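Local coordinates for UPF0342 protein YheA (Bacillus subtilis, PDB 2OEE) that is of unknown function but is an all-helical UPF0342 protein, probably related to the YlbF/YmcA regulators of competence, at residues 36-41 with 78-83. Residues are numbered along the deposited sequence; the frame is centred on the assembly and turned at random.
Sequences ESAKRM and QQHEKI. With CA (calcium ion), chain C.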
loop_
_atom_site.group_PDB
_atom_site.type_symbol
_atom_site.label_atom_id
_atom_site.label_comp_id
_atom_site.label_asym_id
_atom_site.label_seq_id
_atom_site.Cartn_x
_atom_site.Cartn_y
_atom_site.Cartn_z
ATOM N N GLU A 36 21.852 -10.311 22.398
ATOM C CA GLU A 36 22.745 -9.160 22.261
ATOM C C GLU A 36 23.498 -9.126 20.930
ATOM O O GLU A 36 23.634 -8.074 20.322
ATOM C CB GLU A 36 23.725 -9.110 23.460
ATOM C CG GLU A 36 24.983 -8.310 23.229
ATOM C CD GLU A 36 25.914 -8.387 24.444
ATOM O OE1 GLU A 36 25.780 -7.531 25.331
ATOM O OE2 GLU A 36 26.675 -9.367 24.559
ATOM N N SER A 37 24.047 -10.259 20.497
ATOM C CA SER A 37 24.791 -10.306 19.242
ATOM C C SER A 37 23.874 -10.036 18.031
ATOM O O SER A 37 24.232 -9.278 17.128
ATOM C CB SER A 37 25.506 -11.670 19.062
ATOM O OG SER A 37 26.225 -12.055 20.233
ATOM N N ALA A 38 22.726 -10.704 18.003
ATOM C CA ALA A 38 21.777 -10.583 16.880
ATOM C C ALA A 38 21.158 -9.177 16.833
ATOM O O ALA A 38 20.984 -8.610 15.758
ATOM C CB ALA A 38 20.677 -11.652 16.993
ATOM N N LYS A 39 20.798 -8.641 17.996
ATOM C CA LYS A 39 20.244 -7.285 18.074
ATOM C C LYS A 39 21.171 -6.315 17.371
ATOM O O LYS A 39 20.723 -5.560 16.491
ATOM C CB LYS A 39 20.027 -6.852 19.529
ATOM C CG LYS A 39 19.384 -5.445 19.691
ATOM C CD LYS A 39 19.389 -5.071 21.176
ATOM C CE LYS A 39 18.414 -3.935 21.504
ATOM N NZ LYS A 39 19.004 -2.669 21.106
ATOM N N ARG A 40 22.462 -6.347 17.728
ATOM C CA ARG A 40 23.470 -5.460 17.119
ATOM C C ARG A 40 23.598 -5.600 15.600
ATOM O O ARG A 40 23.678 -4.603 14.884
ATOM C CB ARG A 40 24.854 -5.615 17.785
ATOM C CG ARG A 40 25.915 -4.690 17.186
ATOM C CD ARG A 40 27.328 -4.916 17.766
ATOM N NE ARG A 40 27.310 -5.041 19.218
ATOM C CZ ARG A 40 28.249 -5.676 19.916
ATOM N NH1 ARG A 40 29.249 -6.245 19.284
ATOM N NH2 ARG A 40 28.149 -5.763 21.233
HETATM N N MSE A 41 23.614 -6.833 15.105
HETATM C CA MSE A 41 23.698 -7.078 13.674
HETATM C C MSE A 41 22.439 -6.570 12.942
HETATM O O MSE A 41 22.545 -5.942 11.890
HETATM C CB MSE A 41 23.887 -8.582 13.411
HETATM C CG MSE A 41 25.216 -9.127 13.934
HETATM SE SE MSE A 41 25.220 -11.099 13.963
HETATM C CE MSE A 41 25.068 -11.418 12.075
ATOM N N GLN A 78 22.026 -12.163 6.643
ATOM C CA GLN A 78 21.441 -13.372 6.070
ATOM C C GLN A 78 22.117 -14.674 6.506
ATOM O O GLN A 78 21.484 -15.733 6.531
ATOM C CB GLN A 78 21.348 -13.254 4.550
ATOM C CG GLN A 78 20.232 -12.314 4.189
ATOM C CD GLN A 78 19.980 -12.227 2.714
ATOM O OE1 GLN A 78 20.800 -12.665 1.892
ATOM N NE2 GLN A 78 18.832 -11.647 2.354
ATOM N N GLN A 79 23.390 -14.591 6.895
ATOM C CA GLN A 79 24.106 -15.769 7.397
ATOM C C GLN A 79 23.721 -16.168 8.824
ATOM O O GLN A 79 24.180 -17.193 9.315
ATOM C CB GLN A 79 25.631 -15.599 7.278
ATOM C CG GLN A 79 26.260 -14.783 8.400
ATOM C CD GLN A 79 27.717 -15.165 8.701
ATOM O OE1 GLN A 79 28.247 -16.192 8.222
ATOM N NE2 GLN A 79 28.361 -14.348 9.512
ATOM N N HIS A 80 22.903 -15.348 9.495
ATOM C CA HIS A 80 22.438 -15.654 10.834
ATOM C C HIS A 80 21.026 -16.234 10.736
ATOM O O HIS A 80 20.122 -15.538 10.270
ATOM C CB HIS A 80 22.402 -14.374 11.677
ATOM C CG HIS A 80 22.134 -14.614 13.130
ATOM N ND1 HIS A 80 20.862 -14.741 13.638
ATOM C CD2 HIS A 80 22.977 -14.711 14.193
ATOM C CE1 HIS A 80 20.923 -14.925 14.944
ATOM N NE2 HIS A 80 22.195 -14.932 15.304
ATOM N N GLU A 81 20.848 -17.480 11.154
ATOM C CA GLU A 81 19.564 -18.167 10.928
ATOM C C GLU A 81 18.358 -17.420 11.531
ATOM O O GLU A 81 17.374 -17.176 10.829
ATOM C CB GLU A 81 19.631 -19.628 11.403
ATOM C CG GLU A 81 18.308 -20.431 11.212
ATOM C CD GLU A 81 17.826 -20.503 9.761
ATOM O OE1 GLU A 81 18.646 -20.605 8.805
ATOM O OE2 GLU A 81 16.595 -20.450 9.549
ATOM N N LYS A 82 18.440 -17.046 12.807
ATOM C CA LYS A 82 17.306 -16.432 13.495
ATOM C C LYS A 82 16.968 -15.067 12.891
ATOM O O LYS A 82 15.792 -14.741 12.699
ATOM C CB LYS A 82 17.611 -16.242 14.973
ATOM C CG LYS A 82 16.556 -16.654 16.007
ATOM C CD LYS A 82 15.203 -17.196 15.475
ATOM C CE LYS A 82 15.282 -18.727 15.625
ATOM N NZ LYS A 82 14.014 -19.525 15.555
ATOM N N ILE A 83 17.976 -14.240 12.637
ATOM C CA ILE A 83 17.721 -12.945 11.982
ATOM C C ILE A 83 17.084 -13.149 10.600
ATOM O O ILE A 83 16.212 -12.372 10.189
ATOM C CB ILE A 83 19.000 -12.096 11.849
ATOM C CG1 ILE A 83 19.506 -11.672 13.242
ATOM C CG2 ILE A 83 18.762 -10.854 10.953
ATOM C CD1 ILE A 83 20.918 -11.055 13.202
HETATM CA CA CA C . 17.005 -20.316 7.063
HETATM O O HOH W 1 15.773 -18.197 7.557
HETATM O O HOH W 2 18.803 -19.011 6.294
HETATM O O HOH W 3 15.686 -20.106 5.155
#
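Apolar packing carries this contact: the tip of I83, CD1, lies 3.8 Å from A38 CB. The same methyl reaches M41 CB at 3.9 Å and so bridges two residues spaced about a helical turn apart. No hydrogen bond joins 36-41 to 78-83. With CG1 anti to its own carbonyl carbon (chi1 -66°), I83 also lays CD1 over one face of the H80 ring, offset toward the rim. From the imidazole, CE1 stands 3.9 Å from A38 CB. The selenium of selenomethionine M41 sits obliquely to that ring, 5.0 Å from its centroid and 47° off the normal. The bent chain of M41 brings CE to 4.0 Å from H80 CB. One polar bond helps to set the turn of the ring: I83 N donates to H80 ND1 at 3.1 Å, nearly straight (170°) and in the ring plane. An alanine in place of H80 would probably leave I83 N without this acceptor and open a gap beside A38 and M41. E81, next to the cap residue, binds a calcium ion through OE1 and OE2. M41 touches L76 and I83 touches V77, both of helix 70-78. H80 is thus a side-chain N-cap starting helix 81-104, packed against the beginning of helix 36-48 in an all-helical chain.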